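Local coordinates for protein putative superoxide reductase (Thermotoga maritima, PDB 3QZB) that probably reduces superoxide to hydrogen peroxide at an iron centre, using electrons that reach it from rubredoxin, at residues P31-P36 and V45-T50. Residues are numbered along the deposited sequence; the frame is centred on the assembly and turned at random.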
loop_
_atom_site.group_PDB
_atom_site.type_symbol
_atom_site.label_atom_id
_atom_site.label_comp_id
_atom_site.label_asym_id
_atom_site.label_seq_id
_atom_site.Cartn_x
_atom_site.Cartn_y
_atom_site.Cartn_z
ATOM N N PRO A 31 11.335 -13.574 7.142
ATOM C CA PRO A 31 11.061 -13.589 5.683
ATOM C C PRO A 31 12.282 -14.169 4.981
ATOM O O PRO A 31 13.391 -13.674 5.180
ATOM C CB PRO A 31 10.807 -12.121 5.372
ATOM C CG PRO A 31 11.635 -11.368 6.355
ATOM C CD PRO A 31 11.603 -12.217 7.642
ATOM N N VAL A 32 12.085 -15.215 4.204
ATOM C CA VAL A 32 13.162 -15.925 3.559
ATOM C C VAL A 32 13.250 -15.540 2.076
ATOM O O VAL A 32 12.262 -15.652 1.355
ATOM C CB VAL A 32 13.020 -17.441 3.693
ATOM C CG1 VAL A 32 14.169 -18.154 2.950
ATOM C CG2 VAL A 32 12.989 -17.828 5.194
ATOM N N ILE A 33 14.410 -15.016 1.683
ATOM C CA ILE A 33 14.678 -14.564 0.313
ATOM C C ILE A 33 15.231 -15.723 -0.519
ATOM O O ILE A 33 16.164 -16.413 -0.064
ATOM C CB ILE A 33 15.730 -13.450 0.332
ATOM C CG1 ILE A 33 15.209 -12.199 1.065
ATOM C CG2 ILE A 33 16.090 -13.050 -1.136
ATOM C CD1 ILE A 33 16.309 -11.257 1.527
ATOM N N GLU A 34 14.684 -15.912 -1.708
ATOM C CA GLU A 34 15.278 -16.781 -2.728
ATOM C C GLU A 34 15.558 -15.912 -3.950
ATOM O O GLU A 34 14.647 -15.370 -4.551
ATOM C CB GLU A 34 14.330 -17.880 -3.091
ATOM C CG GLU A 34 14.048 -18.809 -1.935
ATOM C CD GLU A 34 12.965 -19.816 -2.275
ATOM O OE1 GLU A 34 13.269 -20.809 -2.988
ATOM O OE2 GLU A 34 11.811 -19.652 -1.857
ATOM N N ALA A 35 16.832 -15.797 -4.281
ATOM C CA ALA A 35 17.255 -14.982 -5.429
ATOM C C ALA A 35 18.602 -15.548 -5.869
ATOM O O ALA A 35 19.357 -16.040 -5.044
ATOM C CB ALA A 35 17.403 -13.494 -5.019
ATOM N N PRO A 36 18.950 -15.409 -7.144
ATOM C CA PRO A 36 20.277 -15.846 -7.611
ATOM C C PRO A 36 21.410 -15.066 -6.959
ATOM O O PRO A 36 21.271 -13.888 -6.647
ATOM C CB PRO A 36 20.240 -15.593 -9.097
ATOM C CG PRO A 36 19.048 -14.875 -9.385
ATOM C CD PRO A 36 18.156 -14.761 -8.190
ATOM N N VAL A 45 15.217 -10.663 -12.982
ATOM C CA VAL A 45 15.631 -11.456 -11.826
ATOM C C VAL A 45 14.357 -11.765 -11.023
ATOM O O VAL A 45 13.658 -10.862 -10.614
ATOM C CB VAL A 45 16.643 -10.695 -10.921
ATOM C CG1 VAL A 45 17.059 -11.568 -9.723
ATOM C CG2 VAL A 45 17.843 -10.178 -11.685
ATOM N N GLN A 46 14.122 -13.046 -10.750
ATOM C CA GLN A 46 13.053 -13.474 -9.864
ATOM C C GLN A 46 13.527 -13.430 -8.422
ATOM O O GLN A 46 14.529 -14.044 -8.081
ATOM C CB GLN A 46 12.663 -14.898 -10.185
ATOM C CG GLN A 46 12.412 -15.257 -11.599
ATOM C CD GLN A 46 11.205 -14.617 -12.140
ATOM O OE1 GLN A 46 11.265 -13.930 -13.207
ATOM N NE2 GLN A 46 10.079 -14.818 -11.507
ATOM N N ILE A 47 12.794 -12.717 -7.575
ATOM C CA ILE A 47 12.990 -12.724 -6.143
ATOM C C ILE A 47 11.720 -13.240 -5.475
ATOM O O ILE A 47 10.642 -12.695 -5.639
ATOM C CB ILE A 47 13.312 -11.317 -5.604
ATOM C CG1 ILE A 47 14.547 -10.721 -6.277
ATOM C CG2 ILE A 47 13.477 -11.346 -4.085
ATOM C CD1 ILE A 47 14.772 -9.221 -5.904
ATOM N N VAL A 48 11.890 -14.381 -4.789
ATOM C CA VAL A 48 10.785 -14.961 -4.007
ATOM C C VAL A 48 11.050 -14.637 -2.548
ATOM O O VAL A 48 12.171 -14.793 -2.040
ATOM C CB VAL A 48 10.670 -16.486 -4.203
ATOM C CG1 VAL A 48 9.388 -16.999 -3.528
ATOM C CG2 VAL A 48 10.668 -16.849 -5.675
ATOM N N VAL A 49 10.008 -14.171 -1.853
ATOM C CA VAL A 49 10.120 -13.969 -0.396
ATOM C C VAL A 49 8.916 -14.673 0.253
ATOM O O VAL A 49 7.791 -14.527 -0.199
ATOM C CB VAL A 49 10.148 -12.501 0.008
ATOM C CG1 VAL A 49 10.430 -12.383 1.490
ATOM C CG2 VAL A 49 11.167 -11.705 -0.809
ATOM N N THR A 50 9.215 -15.475 1.279
ATOM C CA THR A 50 8.208 -16.300 1.956
ATOM C C THR A 50 8.356 -16.185 3.457
ATOM O O THR A 50 9.437 -16.326 3.993
ATOM C CB THR A 50 8.399 -17.776 1.561
ATOM O OG1 THR A 50 8.451 -17.896 0.126
ATOM C CG2 THR A 50 7.289 -18.660 2.111
HETATM O O HOH W 1 11.196 -17.670 -0.310
HETATM O O HOH W 2 14.461 -16.823 -7.395
#
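The puckered ring of Pro-36 meets Val-45 CG1 with its CD and CG, CD at 3.7 Å, while in the other proline ring Pro-31 CB lies 3.9 Å from Val-49 CG1. The flat Glu-34 carboxylate has OE2 4.0 Å from Val-48 CG1. These residues belong to, or flank, an antiparallel strand pair of the immunoglobulin-like β-sandwich, strand 31-34 being an outer strand of its three-stranded sheet.

Val-32/Thr-50 and Glu-34/Val-48 are hydrogen-bonded pairs; Glu-34 N gives a nearly straight bond (169°) to Val-48 O at 2.8 Å, in that carbonyl's plane. Ile-33 and Val-49 form the non-hydrogen-bonded pair between. With Pro-31, Ala-35 and Ile-47 they make an apolar face, and Ile-33, Ala-35 and Ile-47 pack on strand 119-127 of the other sheet. Beta-branched Val, Ile and Thr suit the extended strand; Ala-35, with only a CB, fits against Ile-121 and Gln-137, 4.2 Å from Ile-47 CG1.

Val-32, Glu-34, Val-48 and Thr-50 occupy the opposite, more polar face. Glu-34 CG stands anti to the carbonyl carbon (chi1 -64°), and the chain beyond is extended, side by side with Val-48. There a single water joins Val-32 O, Thr-50 OG1 and Glu-34 OE2, lying 2.6 Å from OE2.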